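Local coordinates for glyoxalase family protein (Enterococcus faecalis, PDB 2P25) that is of unknown function but belongs to the glyoxalase/bleomycin resistance/dioxygenase superfamily, whose members are built from paired beta-alpha-beta-beta-beta modules, at residues 82-87 with 108-113; 75-80 with 120-125; 14-19 with 56-61; 29-34 with 45-50. One frame throughout, in Å; residues are numbered along the deposited sequence.

Contact 1 (82-87 with 108-113)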
# COMPACT_ATOMS: atom_id res chain seq x y z
N GLU A 82 -15.21 11.23 -5.98
CA GLU A 82 -16.63 11.43 -6.23
C GLU A 82 -16.89 11.64 -7.72
O GLU A 82 -17.77 11.01 -8.29
CB GLU A 82 -17.12 12.64 -5.42
CG GLU A 82 -16.79 12.55 -3.93
CD GLU A 82 -17.36 13.69 -3.08
OE1 GLU A 82 -18.07 14.62 -3.60
OE2 GLU A 82 -17.09 13.66 -1.84
N HIS A 83 -16.14 12.55 -8.33
CA HIS A 83 -16.29 12.79 -9.75
C HIS A 83 -14.89 12.87 -10.34
O HIS A 83 -14.12 13.81 -10.09
CB HIS A 83 -17.14 14.03 -10.05
CG HIS A 83 -17.87 13.95 -11.35
ND1 HIS A 83 -17.49 14.67 -12.47
CD2 HIS A 83 -18.93 13.20 -11.74
CE1 HIS A 83 -18.29 14.38 -13.47
NE2 HIS A 83 -19.18 13.50 -13.05
N ILE A 84 -14.56 11.82 -11.08
CA ILE A 84 -13.18 11.58 -11.54
C ILE A 84 -12.61 12.64 -12.49
O ILE A 84 -11.44 12.99 -12.40
CB ILE A 84 -13.05 10.16 -12.12
CG1 ILE A 84 -11.58 9.74 -12.19
CG2 ILE A 84 -13.79 10.04 -13.47
CD1 ILE A 84 -11.42 8.23 -12.29
N GLU A 85 -13.46 13.21 -13.34
CA GLU A 85 -13.03 14.20 -14.33
C GLU A 85 -12.39 15.42 -13.68
O GLU A 85 -11.36 15.92 -14.17
CB GLU A 85 -14.22 14.61 -15.23
CG GLU A 85 -14.63 13.46 -16.18
CD GLU A 85 -15.69 12.51 -15.59
OE1 GLU A 85 -16.12 12.67 -14.43
OE2 GLU A 85 -16.08 11.55 -16.31
N GLU A 86 -12.96 15.89 -12.57
CA GLU A 86 -12.40 17.06 -11.88
C GLU A 86 -11.05 16.76 -11.24
O GLU A 86 -10.16 17.62 -11.22
CB GLU A 86 -13.36 17.67 -10.87
CG GLU A 86 -13.64 16.87 -9.62
CD GLU A 86 -14.50 17.62 -8.62
OE1 GLU A 86 -15.01 18.70 -8.99
OE2 GLU A 86 -14.70 17.13 -7.48
N VAL A 87 -10.91 15.54 -10.72
CA VAL A 87 -9.63 15.15 -10.10
C VAL A 87 -8.55 15.04 -11.19
O VAL A 87 -7.42 15.52 -11.02
CB VAL A 87 -9.76 13.89 -9.23
CG1 VAL A 87 -8.44 13.64 -8.48
CG2 VAL A 87 -10.91 14.06 -8.22
N GLY A 108 -17.96 -1.69 -13.51
CA GLY A 108 -18.51 -0.63 -14.36
C GLY A 108 -18.25 0.81 -13.91
O GLY A 108 -18.78 1.74 -14.51
N LYS A 109 -17.46 1.00 -12.86
CA LYS A 109 -17.15 2.36 -12.38
C LYS A 109 -15.90 2.92 -13.02
O LYS A 109 -14.98 2.18 -13.38
CB LYS A 109 -17.07 2.42 -10.85
CG LYS A 109 -18.46 2.25 -10.21
CD LYS A 109 -18.42 2.40 -8.71
CE LYS A 109 -19.82 2.18 -8.13
NZ LYS A 109 -19.77 1.75 -6.69
N LYS A 110 -15.87 4.24 -13.17
CA LYS A 110 -14.75 4.93 -13.82
C LYS A 110 -13.48 4.88 -13.00
O LYS A 110 -13.51 5.00 -11.78
CB LYS A 110 -15.07 6.40 -14.06
CG LYS A 110 -16.08 6.63 -15.17
CD LYS A 110 -16.57 8.07 -15.13
CE LYS A 110 -17.64 8.31 -16.15
NZ LYS A 110 -18.12 9.71 -16.06
N MSE A 111 -12.35 4.75 -13.69
CA MSE A 111 -11.04 4.67 -13.04
C MSE A 111 -9.95 5.09 -14.00
O MSE A 111 -10.14 5.07 -15.22
CB MSE A 111 -10.75 3.23 -12.56
CG MSE A 111 -10.82 2.25 -13.68
SE MSE A 111 -10.31 0.46 -13.12
CE MSE A 111 -8.36 0.74 -13.06
N THR A 112 -8.82 5.52 -13.44
CA THR A 112 -7.62 5.74 -14.23
C THR A 112 -6.42 5.70 -13.25
O THR A 112 -6.61 5.54 -12.03
CB THR A 112 -7.64 7.07 -15.01
OG1 THR A 112 -6.52 7.09 -15.93
CG2 THR A 112 -7.55 8.28 -14.04
N PHE A 113 -5.22 5.85 -13.80
CA PHE A 113 -3.98 5.87 -13.04
C PHE A 113 -3.17 7.11 -13.35
O PHE A 113 -3.18 7.63 -14.47
CB PHE A 113 -3.09 4.66 -13.38
CG PHE A 113 -3.52 3.37 -12.76
CD1 PHE A 113 -3.00 2.97 -11.52
CD2 PHE A 113 -4.44 2.55 -13.40
CE1 PHE A 113 -3.39 1.75 -10.95
CE2 PHE A 113 -4.84 1.32 -12.84
CZ PHE A 113 -4.34 0.93 -11.62
O HOH W 1 -17.82 10.94 -13.60
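The carboxylate of Glu-85 is the flat group that meets Lys-110: its OE2 takes the ammonium NZ at 2.8 Å on its syn lone pair, in a hydrogen-bonded salt bridge. The two side chains cross at about a right angle. Glu-85 is bent at its second torsion (chi2 89°), which turns CD back from an extended course, whereas Lys-110 runs straight beyond CG. Water 1 closes a small ring between the partners, donating to Glu-85 OE1 at 2.6 Å and accepting from Lys-110 NZ. Beneath the ion pair lies Ile-84, at the start of helix 84-93 just after the N-cap residue His-83. Its CG2 rests 3.8 Å from Lys-110 CD, against the aliphatic part of the lysine, while CD1 reaches across to the strand backbone, 3.7 Å from CA of Met-111, which is a selenomethionine in the model. Thr-112 offers CG2 to the same CD1 at 4.2 Å, its OG1 being bonded to Glu-99 O. Helix and strand are thus joined by a buried apolar layer under a partly exposed charged one, and the direct and water-bridged links together probably favour a charged lysine and carboxylate.

Contact 2 (75-80 with 120-125)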
# COMPACT_ATOMS: atom_id res chain seq x y z
N ARG A 75 1.41 -3.41 -4.86
CA ARG A 75 1.35 -3.07 -6.28
C ARG A 75 0.96 -1.60 -6.52
O ARG A 75 1.63 -0.87 -7.25
CB ARG A 75 0.31 -3.98 -6.96
CG ARG A 75 0.08 -3.72 -8.43
CD ARG A 75 -1.03 -4.67 -8.86
NE ARG A 75 -1.41 -4.58 -10.26
CZ ARG A 75 -1.35 -5.59 -11.14
NH1 ARG A 75 -0.85 -6.80 -10.81
NH2 ARG A 75 -1.75 -5.38 -12.38
N HIS A 76 -0.17 -1.21 -5.96
CA HIS A 76 -0.64 0.19 -6.14
C HIS A 76 -1.50 0.63 -4.99
O HIS A 76 -1.93 -0.19 -4.17
CB HIS A 76 -1.29 0.42 -7.52
CG HIS A 76 -2.61 -0.29 -7.74
ND1 HIS A 76 -3.75 -0.01 -7.02
CD2 HIS A 76 -2.96 -1.21 -8.66
CE1 HIS A 76 -4.75 -0.75 -7.47
NE2 HIS A 76 -4.29 -1.51 -8.45
N LEU A 77 -1.77 1.94 -4.94
CA LEU A 77 -2.66 2.50 -3.94
C LEU A 77 -3.75 3.22 -4.71
O LEU A 77 -3.46 3.87 -5.69
CB LEU A 77 -1.90 3.55 -3.12
CG LEU A 77 -2.62 4.31 -2.03
CD1 LEU A 77 -3.23 3.36 -1.01
CD2 LEU A 77 -1.56 5.24 -1.36
N ALA A 78 -5.01 3.02 -4.30
CA ALA A 78 -6.13 3.60 -5.05
C ALA A 78 -6.88 4.57 -4.17
O ALA A 78 -7.17 4.26 -3.01
CB ALA A 78 -7.07 2.48 -5.48
N PHE A 79 -7.26 5.72 -4.76
CA PHE A 79 -8.04 6.73 -4.07
C PHE A 79 -9.50 6.70 -4.55
O PHE A 79 -9.75 6.60 -5.75
CB PHE A 79 -7.44 8.12 -4.36
CG PHE A 79 -6.05 8.30 -3.82
CD1 PHE A 79 -5.84 8.61 -2.49
CD2 PHE A 79 -4.93 8.18 -4.66
CE1 PHE A 79 -4.53 8.77 -1.98
CE2 PHE A 79 -3.64 8.36 -4.16
CZ PHE A 79 -3.45 8.66 -2.81
N LYS A 80 -10.45 6.79 -3.62
CA LYS A 80 -11.85 6.90 -4.00
C LYS A 80 -12.14 8.37 -4.31
O LYS A 80 -11.76 9.26 -3.52
CB LYS A 80 -12.81 6.43 -2.89
CG LYS A 80 -14.25 6.23 -3.42
CD LYS A 80 -15.23 5.71 -2.38
CE LYS A 80 -16.64 5.79 -2.92
NZ LYS A 80 -16.79 7.03 -3.76
N LEU A 120 5.43 4.99 -9.16
CA LEU A 120 4.46 4.22 -8.38
C LEU A 120 3.08 4.46 -8.96
O LEU A 120 2.66 5.62 -9.06
CB LEU A 120 4.46 4.64 -6.91
CG LEU A 120 3.44 3.89 -6.03
CD1 LEU A 120 3.63 2.33 -6.04
CD2 LEU A 120 3.51 4.43 -4.61
N PRO A 121 2.37 3.39 -9.38
CA PRO A 121 0.98 3.62 -9.85
C PRO A 121 0.04 4.02 -8.72
O PRO A 121 -0.01 3.36 -7.65
CB PRO A 121 0.57 2.25 -10.45
CG PRO A 121 1.89 1.48 -10.63
CD PRO A 121 2.77 1.98 -9.52
N LEU A 122 -0.73 5.08 -8.98
CA LEU A 122 -1.71 5.57 -8.04
C LEU A 122 -3.02 5.61 -8.81
O LEU A 122 -3.11 6.24 -9.88
CB LEU A 122 -1.32 6.95 -7.52
CG LEU A 122 0.01 6.96 -6.74
CD1 LEU A 122 0.45 8.41 -6.44
CD2 LEU A 122 -0.21 6.19 -5.41
N GLU A 123 -4.02 4.92 -8.29
CA GLU A 123 -5.29 4.83 -9.01
C GLU A 123 -6.32 5.83 -8.49
O GLU A 123 -6.38 6.10 -7.29
CB GLU A 123 -5.81 3.42 -8.87
CG GLU A 123 -7.00 3.05 -9.74
CD GLU A 123 -7.55 1.70 -9.35
OE1 GLU A 123 -6.84 0.69 -9.50
OE2 GLU A 123 -8.67 1.62 -8.83
N LEU A 124 -7.16 6.34 -9.40
CA LEU A 124 -8.39 7.05 -9.05
C LEU A 124 -9.55 6.14 -9.41
O LEU A 124 -9.58 5.57 -10.52
CB LEU A 124 -8.50 8.35 -9.84
CG LEU A 124 -7.40 9.41 -9.71
CD1 LEU A 124 -7.68 10.61 -10.64
CD2 LEU A 124 -7.29 9.86 -8.26
N HIS A 125 -10.50 5.98 -8.49
CA HIS A 125 -11.61 5.08 -8.71
C HIS A 125 -12.89 5.69 -8.14
O HIS A 125 -12.90 6.12 -6.99
CB HIS A 125 -11.31 3.75 -7.99
CG HIS A 125 -12.12 2.60 -8.46
ND1 HIS A 125 -13.49 2.53 -8.31
CD2 HIS A 125 -11.75 1.43 -9.05
CE1 HIS A 125 -13.93 1.38 -8.80
NE2 HIS A 125 -12.90 0.70 -9.25
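Two neighbouring parallel strands, 73-80 and 121-125, meet here in the mixed sheet of the second half of this glyoxalase-superfamily chain. Three backbone bonds join them: Glu-123 N to Leu-77 O at 2.9 Å, Phe-79 N to Glu-123 O at 2.7 Å and His-125 N to Phe-79 O at 2.9 Å. Glu-123 therefore both donates and accepts, facing Ala-78 across the pair. Its CB lies 3.7 Å from Ala-78 CB, and with CG anti to the backbone N (chi1 -170°) the chain runs out extended on the face shared by Ala-78, Lys-80 and His-125. The His-76 and Glu-123 side chains cross obliquely, the imidazole and carboxylate planes 53° apart. Glu-123 OE2 lies in the plane of the His-125 ring, by its CD2 edge, and is hydrogen-bonded to His-8 of the second subunit, while His-125 NE2 is hydrogen-bonded to Asp-104. On the opposite face the contacts are apolar: Leu-122 CD2 touches Leu-77 CB at 3.9 Å and, more loosely, Phe-79 CE2 at 4.2 Å, while Phe-79 CB approaches Leu-124 CD2 at 4.3 Å. Near the start of the pairing, Pro-121 CB packs on His-76 CB at 3.9 Å. Strand 110-115 flanks 121-125 on its other side. Leu-124 is packed by helix 84-93 and Leu-122 by Phe-22 of helix 16-26, so the apolar face looks toward both helices. At the other edge of strand 73-80, residues 76-78 pair antiparallel with a strand of the second subunit, continuing the sheet across the dimer interface.

Contact 3 (14-19 with 56-61)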
# COMPACT_ATOMS: atom_id res chain seq x y z
N SER A 14 12.87 8.27 -4.13
CA SER A 14 14.31 8.49 -4.40
C SER A 14 14.82 9.88 -4.04
O SER A 14 16.00 10.05 -3.74
CB SER A 14 14.63 8.25 -5.88
OG SER A 14 13.95 9.21 -6.67
N ASN A 15 13.95 10.88 -4.11
CA ASN A 15 14.42 12.26 -4.05
C ASN A 15 13.55 13.12 -3.16
O ASN A 15 12.32 13.15 -3.30
CB ASN A 15 14.43 12.82 -5.49
CG ASN A 15 14.91 14.28 -5.56
OD1 ASN A 15 14.13 15.23 -5.39
ND2 ASN A 15 16.19 14.44 -5.83
N TYR A 16 14.19 13.88 -2.26
CA TYR A 16 13.46 14.63 -1.25
C TYR A 16 12.59 15.75 -1.87
O TYR A 16 11.40 15.84 -1.58
CB TYR A 16 14.42 15.22 -0.22
CG TYR A 16 13.76 16.09 0.83
CD1 TYR A 16 13.16 15.51 1.96
CD2 TYR A 16 13.78 17.48 0.72
CE1 TYR A 16 12.59 16.31 2.95
CE2 TYR A 16 13.19 18.28 1.69
CZ TYR A 16 12.61 17.69 2.80
OH TYR A 16 12.05 18.49 3.78
N GLN A 17 13.19 16.59 -2.71
CA GLN A 17 12.40 17.72 -3.25
C GLN A 17 11.24 17.23 -4.14
O GLN A 17 10.14 17.80 -4.11
CB GLN A 17 13.28 18.78 -3.95
CG GLN A 17 12.55 20.13 -4.16
CD GLN A 17 11.75 20.62 -2.92
OE1 GLN A 17 12.30 20.78 -1.81
NE2 GLN A 17 10.45 20.84 -3.11
N ALA A 18 11.48 16.17 -4.90
CA ALA A 18 10.43 15.55 -5.74
C ALA A 18 9.25 15.08 -4.88
O ALA A 18 8.08 15.25 -5.26
CB ALA A 18 11.02 14.36 -6.49
N THR A 19 9.57 14.51 -3.73
CA THR A 19 8.59 13.94 -2.80
C THR A 19 7.74 15.06 -2.20
O THR A 19 6.50 14.98 -2.17
CB THR A 19 9.28 13.11 -1.70
OG1 THR A 19 10.01 12.02 -2.28
CG2 THR A 19 8.24 12.54 -0.73
N ILE A 56 6.87 7.94 4.15
CA ILE A 56 7.74 7.89 2.98
C ILE A 56 9.18 7.81 3.43
O ILE A 56 9.63 8.65 4.23
CB ILE A 56 7.53 9.10 2.06
CG1 ILE A 56 6.02 9.31 1.80
CG2 ILE A 56 8.34 8.92 0.77
CD1 ILE A 56 5.70 10.37 0.81
N PHE A 57 9.89 6.80 2.95
CA PHE A 57 11.31 6.63 3.21
C PHE A 57 12.03 7.11 1.96
O PHE A 57 11.74 6.63 0.88
CB PHE A 57 11.63 5.14 3.46
CG PHE A 57 11.02 4.61 4.73
CD1 PHE A 57 11.77 4.55 5.91
CD2 PHE A 57 9.70 4.18 4.74
CE1 PHE A 57 11.19 4.07 7.09
CE2 PHE A 57 9.11 3.72 5.92
CZ PHE A 57 9.85 3.64 7.08
N ILE A 58 12.94 8.08 2.11
CA ILE A 58 13.57 8.71 0.96
C ILE A 58 15.06 8.39 0.95
O ILE A 58 15.77 8.71 1.89
CB ILE A 58 13.37 10.27 0.99
CG1 ILE A 58 11.89 10.62 1.14
CG2 ILE A 58 13.94 10.93 -0.28
CD1 ILE A 58 11.63 12.05 1.54
N SER A 59 15.54 7.82 -0.14
CA SER A 59 16.94 7.37 -0.23
C SER A 59 17.33 7.14 -1.68
O SER A 59 16.55 6.60 -2.46
CB SER A 59 17.15 6.09 0.57
OG SER A 59 18.49 5.62 0.48
N ASP A 60 18.57 7.47 -2.02
CA ASP A 60 19.05 7.15 -3.36
C ASP A 60 19.51 5.69 -3.47
O ASP A 60 20.01 5.28 -4.50
CB ASP A 60 20.15 8.12 -3.80
CG ASP A 60 21.40 8.00 -2.97
OD1 ASP A 60 21.41 7.24 -1.99
OD2 ASP A 60 22.40 8.69 -3.32
N GLN A 61 19.32 4.90 -2.42
CA GLN A 61 19.78 3.51 -2.43
C GLN A 61 18.79 2.54 -3.09
O GLN A 61 19.16 1.40 -3.48
CB GLN A 61 20.15 3.06 -1.02
CG GLN A 61 21.38 3.82 -0.50
CD GLN A 61 22.65 3.48 -1.28
OE1 GLN A 61 23.10 4.26 -2.13
NE2 GLN A 61 23.20 2.30 -1.03
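A single isoleucine branch, Ile-58 CG2, is set against the backbone that leads into helix 16-26: it lies 3.6 Å from both Asn-15 C and Tyr-16 N, and no hydrogen bond joins segments 14-19 and 56-61. CG2 is anti to the backbone N of Ile-58 and CG1 anti to the carbonyl carbon (chi1 -53°), which sets CG2 against the helix start and points CG1 toward the side chains of Tyr-16 and Thr-19. The second branch ends in CD1, which meets Tyr-16 CD1 at 3.8 Å as the two side chains cross obliquely. Thr-19 reaches tip to tip toward both isoleucines, its CG2 lying 3.7 Å from Ile-56 CD1 and 4.1 Å from Ile-58 CD1. That methyl is directed at the strand while the hydroxyl of the same residue turns back to its own helix, donating from OG1 to Asn-15 O at 2.8 Å. Thr-19 N bonds the same oxygen from the opposite face of its plane, so two donors grip Asn-15 O. Asn-15 is also the N-cap: Ala-18 N donates to its OD1 at 2.9 Å. Ser-14 CA, just before the helix, makes a nearly straight CA-H...O contact of 3.5 Å to Ser-59 O, just past the strand, and Ser-59 OG accepts from Gln-61 N in an ST turn. The hydroxyl of Tyr-16 is bonded to Glu-34, and Ser-14 OG to Asp-118. A capped helix start laid on the isoleucine-bearing face of a mixed sheet is the helix-on-sheet packing of the beta-alpha-beta-beta-beta module of this superfamily.

Contact 4 (29-34 with 45-50)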
# COMPACT_ATOMS: atom_id res chain seq x y z
N PHE A 29 -1.03 16.50 1.02
CA PHE A 29 -0.71 15.91 2.30
C PHE A 29 0.01 16.97 3.12
O PHE A 29 0.67 17.87 2.56
CB PHE A 29 0.15 14.67 2.10
CG PHE A 29 -0.63 13.46 1.73
CD1 PHE A 29 -1.13 12.61 2.72
CD2 PHE A 29 -0.87 13.16 0.40
CE1 PHE A 29 -1.85 11.46 2.40
CE2 PHE A 29 -1.60 12.00 0.04
CZ PHE A 29 -2.10 11.16 1.05
N GLU A 30 -0.19 16.93 4.43
CA GLU A 30 0.53 17.81 5.33
C GLU A 30 1.64 17.02 6.01
O GLU A 30 1.49 15.82 6.28
CB GLU A 30 -0.43 18.39 6.37
CG GLU A 30 -1.39 19.44 5.77
CD GLU A 30 -2.50 19.85 6.71
OE1 GLU A 30 -2.39 19.56 7.93
OE2 GLU A 30 -3.48 20.49 6.23
N VAL A 31 2.74 17.70 6.35
CA VAL A 31 3.79 17.02 7.11
C VAL A 31 3.35 16.79 8.56
O VAL A 31 2.92 17.72 9.26
CB VAL A 31 5.12 17.82 7.09
CG1 VAL A 31 6.13 17.17 8.01
CG2 VAL A 31 5.66 17.93 5.66
N LEU A 32 3.44 15.54 8.99
CA LEU A 32 3.24 15.16 10.39
C LEU A 32 4.58 15.15 11.11
O LEU A 32 4.71 15.74 12.19
CB LEU A 32 2.60 13.78 10.48
CG LEU A 32 2.21 13.28 11.86
CD1 LEU A 32 1.18 14.22 12.46
CD2 LEU A 32 1.62 11.87 11.69
N ARG A 33 5.56 14.46 10.54
CA ARG A 33 6.91 14.47 11.08
C ARG A 33 7.94 14.26 9.98
O ARG A 33 7.64 13.68 8.95
CB ARG A 33 7.06 13.48 12.27
CG ARG A 33 7.03 12.03 11.96
CD ARG A 33 7.10 11.20 13.28
NE ARG A 33 5.91 11.39 14.10
CZ ARG A 33 4.72 10.81 13.85
NH1 ARG A 33 3.69 11.04 14.65
NH2 ARG A 33 4.57 9.99 12.81
N GLU A 34 9.16 14.75 10.20
CA GLU A 34 10.28 14.52 9.28
C GLU A 34 11.51 14.28 10.12
O GLU A 34 11.81 15.07 11.00
CB GLU A 34 10.55 15.72 8.34
CG GLU A 34 11.79 15.47 7.42
CD GLU A 34 12.15 16.61 6.44
OE1 GLU A 34 11.26 17.35 6.03
OE2 GLU A 34 13.35 16.72 6.07
N LEU A 45 9.69 10.58 6.25
CA LEU A 45 8.72 11.66 6.18
C LEU A 45 7.33 11.08 6.37
O LEU A 45 6.89 10.25 5.54
CB LEU A 45 8.86 12.36 4.80
CG LEU A 45 7.97 13.54 4.44
CD1 LEU A 45 8.18 14.73 5.43
CD2 LEU A 45 8.16 13.96 2.99
N ASP A 46 6.68 11.43 7.49
CA ASP A 46 5.28 11.00 7.75
C ASP A 46 4.30 12.11 7.37
O ASP A 46 4.44 13.25 7.81
CB ASP A 46 5.05 10.61 9.22
CG ASP A 46 5.85 9.38 9.64
OD1 ASP A 46 5.78 8.36 8.94
OD2 ASP A 46 6.51 9.41 10.69
N LEU A 47 3.31 11.76 6.57
CA LEU A 47 2.37 12.73 6.00
C LEU A 47 0.95 12.35 6.37
O LEU A 47 0.63 11.17 6.52
CB LEU A 47 2.48 12.74 4.47
CG LEU A 47 3.84 13.06 3.85
CD1 LEU A 47 3.80 13.07 2.33
CD2 LEU A 47 4.39 14.40 4.37
N LYS A 48 0.09 13.35 6.50
CA LYS A 48 -1.26 13.11 6.94
C LYS A 48 -2.17 13.85 5.98
O LYS A 48 -1.95 15.03 5.71
CB LYS A 48 -1.44 13.71 8.34
CG LYS A 48 -2.65 13.21 9.13
CD LYS A 48 -2.25 12.04 10.04
CE LYS A 48 -3.41 11.62 10.94
NZ LYS A 48 -4.44 10.89 10.14
N LEU A 49 -3.19 13.15 5.47
CA LEU A 49 -4.37 13.86 4.94
C LEU A 49 -5.65 13.25 5.48
O LEU A 49 -5.96 12.08 5.22
CB LEU A 49 -4.39 13.91 3.41
CG LEU A 49 -5.54 14.73 2.78
CD1 LEU A 49 -5.48 16.22 3.13
CD2 LEU A 49 -5.57 14.56 1.28
N GLY A 50 -6.41 14.06 6.21
CA GLY A 50 -7.61 13.57 6.87
C GLY A 50 -7.20 12.61 7.97
O GLY A 50 -6.52 13.02 8.92
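Backbone bonds first join Glu-30 and Lys-48, an antiparallel hydrogen-bonded pair: Glu-30 N donates to Lys-48 O at 2.9 Å, and Lys-48 N returns a bond to Glu-30 O. Farther on, Leu-32 N and Arg-33 N both donate to Asp-46 O, at 2.8 and 3.2 Å, which makes a classic beta bulge and shifts the register by one residue; Asp-46 N answers to Arg-33 O. The side chains of two of the bulge residues, Arg-33 and Asp-46, also form a salt bridge. Arg-33 NH2 donates to Asp-46 OD2 at 2.9 Å in a nearly straight bond, with the oxygen at the edge of the guanidinium and in its plane. Relative to the carboxylate, the donor stands well above the plane, and the two planes are 70° apart. A turn at chi3 (66°) folds the arginine chain, while Leu-32 CG lies over one face of the guanidinium, toward its rim. Lys-44 gives Asp-46 OD2 a second salt bridge, which probably helps balance Glu-55 close to OD1. Among the apolar contacts, Leu-49 CB sits over a face of the Phe-29 ring, 4.0 Å from its centroid, in a CH-pi contact, and Phe-29 CB touches Leu-47 CB at 3.8 Å. Val-31 CG2 meets Leu-47 CD2 at 4.0 Å and Leu-45 CD1 at 4.1 Å. The two segments belong to the beta hairpin of strands 30-37 and 42-49. Strand 30-37 is outermost of its sheet within the chain, strand 52-58 flanks 42-49 on the other side, and helix 16-26 packs on Leu-45 and Leu-47.

In the fold
The contacts fall into two pairs, one in each mixed sheet. Contacts 3 and 4 touch in the first: Ile-56 N lies 2.7 Å from Leu-45 O, a probable hydrogen bond, and strands 42-49 and 52-58 run side by side. Contacts 1 and 2 share the second, where Thr-112 O and Leu-124 N lie 2.8 Å apart in another probable bond. Neither contact of one pair touches a contact of the other: contacts 2 and 4 approach to about 5 Å between nearest atoms, and the centres of contacts 1 and 3 are about 28 Å apart, on opposite sides of the chain's centre. All four reach the second subunit; Arg-75 of contact 2 makes a cation-pi contact with Phe-57 of the second subunit's contact 3.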